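Local coordinates for protein hydrazine synthase alpha subunit (Candidatus Kuenenia stuttgartiensis, PDB 5C2V) that forms hydrazine from ammonia and hydroxylamine, as the heme c-containing alpha subunit of the hydrazine synthase complex of anammox bacteria, at residues N666-S678 and A683-P695. Residues are numbered along the deposited sequence; the frame is centred on the assembly and turned at random.
Sequences NPPNLGGGLELVS and AAYSRAYNSLLEP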
ATOM      1  N   ASN D 666     -35.617   6.830  -8.289  1.00 77.10           N
ATOM      2  CA  ASN D 666     -35.288   5.439  -7.983  1.00 54.33           C
ATOM      3  C   ASN D 666     -33.902   5.042  -8.485  1.00 62.07           C
ATOM      4  O   ASN D 666     -33.772   4.499  -9.582  1.00 59.11           O
ATOM      5  CB  ASN D 666     -36.341   4.495  -8.566  1.00 50.23           C
ATOM      6  CG  ASN D 666     -36.150   3.058  -8.113  1.00 55.75           C
ATOM      7  OD1 ASN D 666     -35.475   2.792  -7.118  1.00 69.96           O
ATOM      8  ND2 ASN D 666     -36.746   2.123  -8.843  1.00 59.39           N
ATOM      9  N   PRO D 667     -32.861   5.317  -7.683  1.00 62.73           N
ATOM     10  CA  PRO D 667     -31.470   5.024  -8.048  1.00 49.22           C
ATOM     11  C   PRO D 667     -31.227   3.540  -8.321  1.00 61.70           C
ATOM     12  O   PRO D 667     -31.866   2.696  -7.693  1.00 60.70           O
ATOM     13  CB  PRO D 667     -30.680   5.488  -6.819  1.00 54.94           C
ATOM     14  CG  PRO D 667     -31.658   5.435  -5.699  1.00 64.68           C
ATOM     15  CD  PRO D 667     -32.968   5.835  -6.308  1.00 56.93           C
ATOM     16  N   PRO D 668     -30.317   3.225  -9.260  1.00 61.63           N
ATOM     17  CA  PRO D 668     -29.569   4.193 -10.070  1.00 45.36           C
ATOM     18  C   PRO D 668     -30.436   4.789 -11.174  1.00 56.28           C
ATOM     19  O   PRO D 668     -31.428   4.171 -11.558  1.00 46.52           O
ATOM     20  CB  PRO D 668     -28.436   3.351 -10.656  1.00 47.84           C
ATOM     21  CG  PRO D 668     -29.027   1.990 -10.774  1.00 57.17           C
ATOM     22  CD  PRO D 668     -29.951   1.835  -9.591  1.00 52.34           C
ATOM     23  N   ASN D 669     -30.072   5.963 -11.682  1.00 49.60           N
ATOM     24  CA  ASN D 669     -30.906   6.614 -12.681  1.00 49.56           C
ATOM     25  C   ASN D 669     -30.456   6.206 -14.076  1.00 55.90           C
ATOM     26  O   ASN D 669     -29.407   6.632 -14.560  1.00 54.74           O
ATOM     27  CB  ASN D 669     -30.846   8.136 -12.512  1.00 51.71           C
ATOM     28  CG  ASN D 669     -31.736   8.873 -13.493  1.00 49.76           C
ATOM     29  OD1 ASN D 669     -32.629   8.287 -14.105  1.00 61.86           O
ATOM     30  ND2 ASN D 669     -31.498  10.171 -13.643  1.00 55.79           N
ATOM     31  N   LEU D 670     -31.269   5.370 -14.713  1.00 49.95           N
ATOM     32  CA  LEU D 670     -30.935   4.785 -16.005  1.00 63.58           C
ATOM     33  C   LEU D 670     -31.620   5.479 -17.182  1.00 62.39           C
ATOM     34  O   LEU D 670     -31.431   5.088 -18.333  1.00 72.69           O
ATOM     35  CB  LEU D 670     -31.271   3.294 -15.993  1.00 57.21           C
ATOM     36  CG  LEU D 670     -30.595   2.538 -14.845  1.00 36.86           C
ATOM     37  CD1 LEU D 670     -30.933   1.057 -14.875  1.00 46.09           C
ATOM     38  CD2 LEU D 670     -29.088   2.750 -14.874  1.00 40.79           C
ATOM     39  N   GLY D 671     -32.423   6.496 -16.891  1.00 58.74           N
ATOM     40  CA  GLY D 671     -33.169   7.190 -17.926  1.00 49.70           C
ATOM     41  C   GLY D 671     -32.353   8.250 -18.639  1.00 54.71           C
ATOM     42  O   GLY D 671     -31.177   8.447 -18.335  1.00 46.95           O
ATOM     43  N   GLY D 672     -32.975   8.928 -19.597  1.00 50.20           N
ATOM     44  CA  GLY D 672     -32.327  10.020 -20.301  1.00 59.65           C
ATOM     45  C   GLY D 672     -31.737   9.633 -21.644  1.00 71.25           C
ATOM     46  O   GLY D 672     -31.321  10.496 -22.418  1.00 75.70           O
ATOM     47  N   GLY D 673     -31.700   8.335 -21.924  1.00 71.49           N
ATOM     48  CA  GLY D 673     -31.156   7.843 -23.177  1.00 51.05           C
ATOM     49  C   GLY D 673     -29.665   8.092 -23.311  1.00 63.20           C
ATOM     50  O   GLY D 673     -28.926   8.037 -22.329  1.00 63.40           O
ATOM     51  N   LEU D 674     -29.227   8.377 -24.534  1.00 66.70           N
ATOM     52  CA  LEU D 674     -27.811   8.587 -24.819  1.00 57.66           C
ATOM     53  C   LEU D 674     -27.393  10.047 -24.675  1.00 59.71           C
ATOM     54  O   LEU D 674     -26.252  10.400 -24.973  1.00 57.47           O
ATOM     55  CB  LEU D 674     -27.471   8.091 -26.226  1.00 68.13           C
ATOM     56  CG  LEU D 674     -27.105   6.611 -26.352  1.00 56.01           C
ATOM     57  CD1 LEU D 674     -26.961   6.216 -27.811  1.00 41.26           C
ATOM     58  CD2 LEU D 674     -25.822   6.322 -25.591  1.00 56.35           C
ATOM     59  N   GLU D 675     -28.320  10.892 -24.232  1.00 58.44           N
ATOM     60  CA  GLU D 675     -28.031  12.311 -24.054  1.00 57.95           C
ATOM     61  C   GLU D 675     -26.898  12.522 -23.055  1.00 57.33           C
ATOM     62  O   GLU D 675     -26.920  11.981 -21.949  1.00 54.14           O
ATOM     63  CB  GLU D 675     -29.281  13.066 -23.599  1.00 58.95           C
ATOM     64  CG  GLU D 675     -29.087  14.573 -23.513  1.00 57.91           C
ATOM     65  CD  GLU D 675     -30.380  15.317 -23.248  1.00 73.79           C
ATOM     66  OE1 GLU D 675     -31.410  14.656 -22.997  1.00 77.48           O
ATOM     67  OE2 GLU D 675     -30.368  16.565 -23.295  1.00 77.99           O
ATOM     68  N   LEU D 676     -25.908  13.312 -23.457  1.00 50.39           N
ATOM     69  CA  LEU D 676     -24.720  13.537 -22.643  1.00 40.45           C
ATOM     70  C   LEU D 676     -25.027  14.378 -21.409  1.00 66.68           C
ATOM     71  O   LEU D 676     -25.842  15.300 -21.458  1.00 70.11           O
ATOM     72  CB  LEU D 676     -23.623  14.210 -23.473  1.00 49.14           C
ATOM     73  CG  LEU D 676     -22.705  13.324 -24.323  1.00 65.74           C
ATOM     74  CD1 LEU D 676     -23.478  12.543 -25.378  1.00 61.47           C
ATOM     75  CD2 LEU D 676     -21.618  14.166 -24.973  1.00 65.07           C
ATOM     76  N   VAL D 677     -24.366  14.051 -20.303  1.00 55.84           N
ATOM     77  CA  VAL D 677     -24.534  14.789 -19.058  1.00 46.77           C
ATOM     78  C   VAL D 677     -23.270  15.573 -18.726  1.00 43.73           C
ATOM     79  O   VAL D 677     -22.187  15.000 -18.614  1.00 61.69           O
ATOM     80  CB  VAL D 677     -24.874  13.849 -17.885  1.00 48.94           C
ATOM     81  CG1 VAL D 677     -24.968  14.635 -16.586  1.00 50.02           C
ATOM     82  CG2 VAL D 677     -26.170  13.103 -18.159  1.00 45.16           C
ATOM     83  N   SER D 678     -23.413  16.884 -18.571  1.00 50.53           N
ATOM     84  CA  SER D 678     -22.275  17.737 -18.251  1.00 49.26           C
ATOM     85  C   SER D 678     -21.894  17.617 -16.779  1.00 48.25           C
ATOM     86  O   SER D 678     -22.717  17.847 -15.893  1.00 49.44           O
ATOM     87  CB  SER D 678     -22.582  19.194 -18.599  1.00 49.00           C
ATOM     88  OG  SER D 678     -21.469  20.028 -18.324  1.00 64.34           O
ATOM     89  N   ALA D 683     -19.044  17.279 -20.792  1.00 44.00           N
ATOM     90  CA  ALA D 683     -20.083  16.324 -21.157  1.00 49.83           C
ATOM     91  C   ALA D 683     -19.496  15.196 -21.999  1.00 66.43           C
ATOM     92  O   ALA D 683     -19.115  15.400 -23.153  1.00 69.11           O
ATOM     93  CB  ALA D 683     -21.210  17.018 -21.904  1.00 38.51           C
ATOM     94  N   ALA D 684     -19.436  14.005 -21.412  1.00 66.56           N
ATOM     95  CA  ALA D 684     -18.809  12.851 -22.045  1.00 45.28           C
ATOM     96  C   ALA D 684     -19.817  11.734 -22.258  1.00 43.79           C
ATOM     97  O   ALA D 684     -20.094  11.337 -23.391  1.00 77.45           O
ATOM     98  CB  ALA D 684     -17.640  12.354 -21.208  1.00 42.88           C
ATOM     99  N   TYR D 685     -20.367  11.243 -21.150  1.00 51.84           N
ATOM    100  CA  TYR D 685     -21.226  10.067 -21.147  1.00 52.08           C
ATOM    101  C   TYR D 685     -22.675  10.402 -20.821  1.00 47.71           C
ATOM    102  O   TYR D 685     -23.005  11.548 -20.520  1.00 61.66           O
ATOM    103  CB  TYR D 685     -20.703   9.048 -20.135  1.00 52.46           C
ATOM    104  CG  TYR D 685     -19.202   9.027 -20.046  1.00 53.53           C
ATOM    105  CD1 TYR D 685     -18.455   8.412 -21.034  1.00 55.11           C
ATOM    106  CD2 TYR D 685     -18.529   9.587 -18.962  1.00 46.85           C
ATOM    107  CE1 TYR D 685     -17.087   8.378 -20.973  1.00 65.63           C
ATOM    108  CE2 TYR D 685     -17.152   9.550 -18.890  1.00 59.70           C
ATOM    109  CZ  TYR D 685     -16.439   8.944 -19.900  1.00 63.86           C
ATOM    110  OH  TYR D 685     -15.069   8.901 -19.837  1.00 80.95           O
ATOM    111  N   SER D 686     -23.531   9.386 -20.857  1.00 39.84           N
ATOM    112  CA  SER D 686     -24.950   9.570 -20.587  1.00 51.24           C
ATOM    113  C   SER D 686     -25.253   9.455 -19.097  1.00 56.11           C
ATOM    114  O   SER D 686     -24.347   9.320 -18.273  1.00 42.38           O
ATOM    115  CB  SER D 686     -25.782   8.554 -21.373  1.00 50.55           C
ATOM    116  OG  SER D 686     -25.444   7.226 -21.014  1.00 53.49           O
ATOM    117  N   ARG D 687     -26.538   9.508 -18.761  1.00 45.70           N
ATOM    118  CA  ARG D 687     -26.976   9.426 -17.372  1.00 46.52           C
ATOM    119  C   ARG D 687     -26.740   8.037 -16.786  1.00 54.79           C
ATOM    120  O   ARG D 687     -26.268   7.902 -15.656  1.00 41.86           O
ATOM    121  CB  ARG D 687     -28.457   9.799 -17.261  1.00 55.20           C
ATOM    122  CG  ARG D 687     -29.044   9.609 -15.872  1.00 57.84           C
ATOM    123  CD  ARG D 687     -28.291  10.432 -14.841  1.00 53.86           C
ATOM    124  NE  ARG D 687     -28.405  11.864 -15.098  1.00 55.90           N
ATOM    125  CZ  ARG D 687     -27.671  12.790 -14.489  1.00 59.51           C
ATOM    126  NH1 ARG D 687     -26.764  12.433 -13.590  1.00 33.58           N
ATOM    127  NH2 ARG D 687     -27.841  14.072 -14.781  1.00 53.67           N
ATOM    128  N   ALA D 688     -27.073   7.008 -17.561  1.00 52.30           N
ATOM    129  CA  ALA D 688     -26.944   5.629 -17.104  1.00 43.22           C
ATOM    130  C   ALA D 688     -25.491   5.262 -16.818  1.00 43.67           C
ATOM    131  O   ALA D 688     -25.194   4.601 -15.820  1.00 57.11           O
ATOM    132  CB  ALA D 688     -27.538   4.677 -18.131  1.00 49.10           C
ATOM    133  N   TYR D 689     -24.587   5.697 -17.691  1.00 43.86           N
ATOM    134  CA  TYR D 689     -23.168   5.410 -17.520  1.00 47.66           C
ATOM    135  C   TYR D 689     -22.616   6.113 -16.286  1.00 39.62           C
ATOM    136  O   TYR D 689     -21.876   5.519 -15.503  1.00 50.19           O
ATOM    137  CB  TYR D 689     -22.374   5.826 -18.761  1.00 41.50           C
ATOM    138  CG  TYR D 689     -20.928   5.382 -18.730  1.00 39.52           C
ATOM    139  CD1 TYR D 689     -19.933   6.211 -18.226  1.00 43.64           C
ATOM    140  CD2 TYR D 689     -20.557   4.129 -19.202  1.00 47.79           C
ATOM    141  CE1 TYR D 689     -18.611   5.807 -18.194  1.00 38.80           C
ATOM    142  CE2 TYR D 689     -19.239   3.717 -19.175  1.00 41.80           C
ATOM    143  CZ  TYR D 689     -18.271   4.558 -18.670  1.00 42.69           C
ATOM    144  OH  TYR D 689     -16.957   4.149 -18.642  1.00 40.42           O
ATOM    145  N   ASN D 690     -22.976   7.383 -16.122  1.00 56.94           N
ATOM    146  CA  ASN D 690     -22.559   8.150 -14.954  1.00 45.71           C
ATOM    147  C   ASN D 690     -23.077   7.532 -13.662  1.00 45.47           C
ATOM    148  O   ASN D 690     -22.379   7.512 -12.648  1.00 45.19           O
ATOM    149  CB  ASN D 690     -23.035   9.601 -15.063  1.00 30.02           C
ATOM    150  CG  ASN D 690     -22.177  10.427 -16.000  1.00 44.52           C
ATOM    151  OD1 ASN D 690     -21.090  10.874 -15.633  1.00 41.33           O
ATOM    152  ND2 ASN D 690     -22.665  10.643 -17.216  1.00 49.88           N
ATOM    153  N   SER D 691     -24.303   7.021 -13.709  1.00 34.92           N
ATOM    154  CA  SER D 691     -24.907   6.376 -12.551  1.00 41.89           C
ATOM    155  C   SER D 691     -24.183   5.081 -12.192  1.00 48.35           C
ATOM    156  O   SER D 691     -23.781   4.882 -11.048  1.00 58.49           O
ATOM    157  CB  SER D 691     -26.388   6.089 -12.808  1.00 27.77           C
ATOM    158  OG  SER D 691     -27.116   7.288 -13.013  1.00 50.97           O
ATOM    159  N   LEU D 692     -24.012   4.210 -13.182  1.00 48.80           N
ATOM    160  CA  LEU D 692     -23.453   2.881 -12.949  1.00 43.94           C
ATOM    161  C   LEU D 692     -21.976   2.905 -12.552  1.00 38.57           C
ATOM    162  O   LEU D 692     -21.499   1.998 -11.872  1.00 41.53           O
ATOM    163  CB  LEU D 692     -23.642   2.012 -14.194  1.00 44.56           C
ATOM    164  CG  LEU D 692     -25.092   1.631 -14.502  1.00 44.29           C
ATOM    165  CD1 LEU D 692     -25.211   0.997 -15.880  1.00 34.49           C
ATOM    166  CD2 LEU D 692     -25.634   0.698 -13.429  1.00 28.10           C
ATOM    167  N   LEU D 693     -21.257   3.938 -12.977  1.00 34.72           N
ATOM    168  CA  LEU D 693     -19.827   4.038 -12.696  1.00 33.72           C
ATOM    169  C   LEU D 693     -19.526   4.875 -11.452  1.00 48.41           C
ATOM    170  O   LEU D 693     -18.363   5.133 -11.137  1.00 49.61           O
ATOM    171  CB  LEU D 693     -19.084   4.613 -13.906  1.00 35.40           C
ATOM    172  CG  LEU D 693     -18.645   3.614 -14.985  1.00 43.72           C
ATOM    173  CD1 LEU D 693     -17.753   2.537 -14.387  1.00 31.30           C
ATOM    174  CD2 LEU D 693     -19.835   2.988 -15.702  1.00 37.49           C
ATOM    175  N   GLU D 694     -20.576   5.304 -10.758  1.00 54.05           N
ATOM    176  CA  GLU D 694     -20.438   6.123  -9.554  1.00 40.44           C
ATOM    177  C   GLU D 694     -19.671   5.408  -8.441  1.00 46.50           C
ATOM    178  O   GLU D 694     -19.924   4.235  -8.161  1.00 43.89           O
ATOM    179  CB  GLU D 694     -21.820   6.542  -9.045  1.00 47.65           C
ATOM    180  CG  GLU D 694     -21.798   7.388  -7.783  1.00 55.66           C
ATOM    181  CD  GLU D 694     -23.186   7.783  -7.320  1.00 71.75           C
ATOM    182  OE1 GLU D 694     -24.173   7.338  -7.946  1.00 57.25           O
ATOM    183  OE2 GLU D 694     -23.291   8.537  -6.330  1.00 47.49           O
ATOM    184  N   PRO D 695     -18.726   6.118  -7.804  1.00 31.60           N
ATOM    185  CA  PRO D 695     -17.944   5.593  -6.677  1.00 33.63           C
ATOM    186  C   PRO D 695     -18.792   5.351  -5.431  1.00 47.12           C
ATOM    187  O   PRO D 695     -19.907   5.863  -5.331  1.00 48.44           O
ATOM    188  CB  PRO D 695     -16.909   6.695  -6.417  1.00 23.53           C
ATOM    189  CG  PRO D 695     -16.874   7.504  -7.668  1.00 42.95           C
ATOM    190  CD  PRO D 695     -18.263   7.454  -8.215  1.00 38.00           C
TER
HETATM  191  O   HOH W   1     -28.858   7.301 -19.652  1.00 58.13           O
HETATM  192  O   HOH W   2     -28.372  10.380 -20.687  1.00 60.77           O
HETATM  193  O   HOH W   3     -20.246  12.880 -18.760  1.00 50.15           O
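A683 lays its methyl against L676, CB to CB at 4.0 Å, just after the four-residue link between 666-678 and 683-695. Two residues on, the carbonyl of Y685 takes the backbone N-H of V677 in a nearly straight bond (V677 N to Y685 O 2.9 Å), while a water links Y685 N to V677 O. S686 is the N-cap residue of helix 687-692, and its CB sits 3.3 Å from G673 O. The type II' turn G672 to E675 arches over the start of the helix, with two waters between: one accepts from R687 N and lies within bonding distance of G673 O and E675 O, the other accepts from A688 N beside G671 O and G673 O.

R687 makes a broad side-chain contact. With CG anti to the backbone N (chi1 174°) and two bends further out, its chain runs between V677 and N669. V677 covers one guanidinium face, CG1 reaching NH2 at 3.4 Å; the N669 amide, its plane only 8° from the guanidinium's, meets that group obliquely and packs ND2 against CG and CD of R687. S691 OG lies 2.8 Å from N669 O and equally near R687 O, so its proton may go to either. Further along, L692 CG meets L670 CD2 at 4.2 Å, crossing at about a right angle.

Within the cytochrome c domain, the N666-P668 end of 666-678 reaches the bis-histidine heme, and P668 O is hydrogen-bonded to ND1 of H662, an axial ligand. Helix 646-657 packs on A688 and L674, and helix 751-762 on Y689.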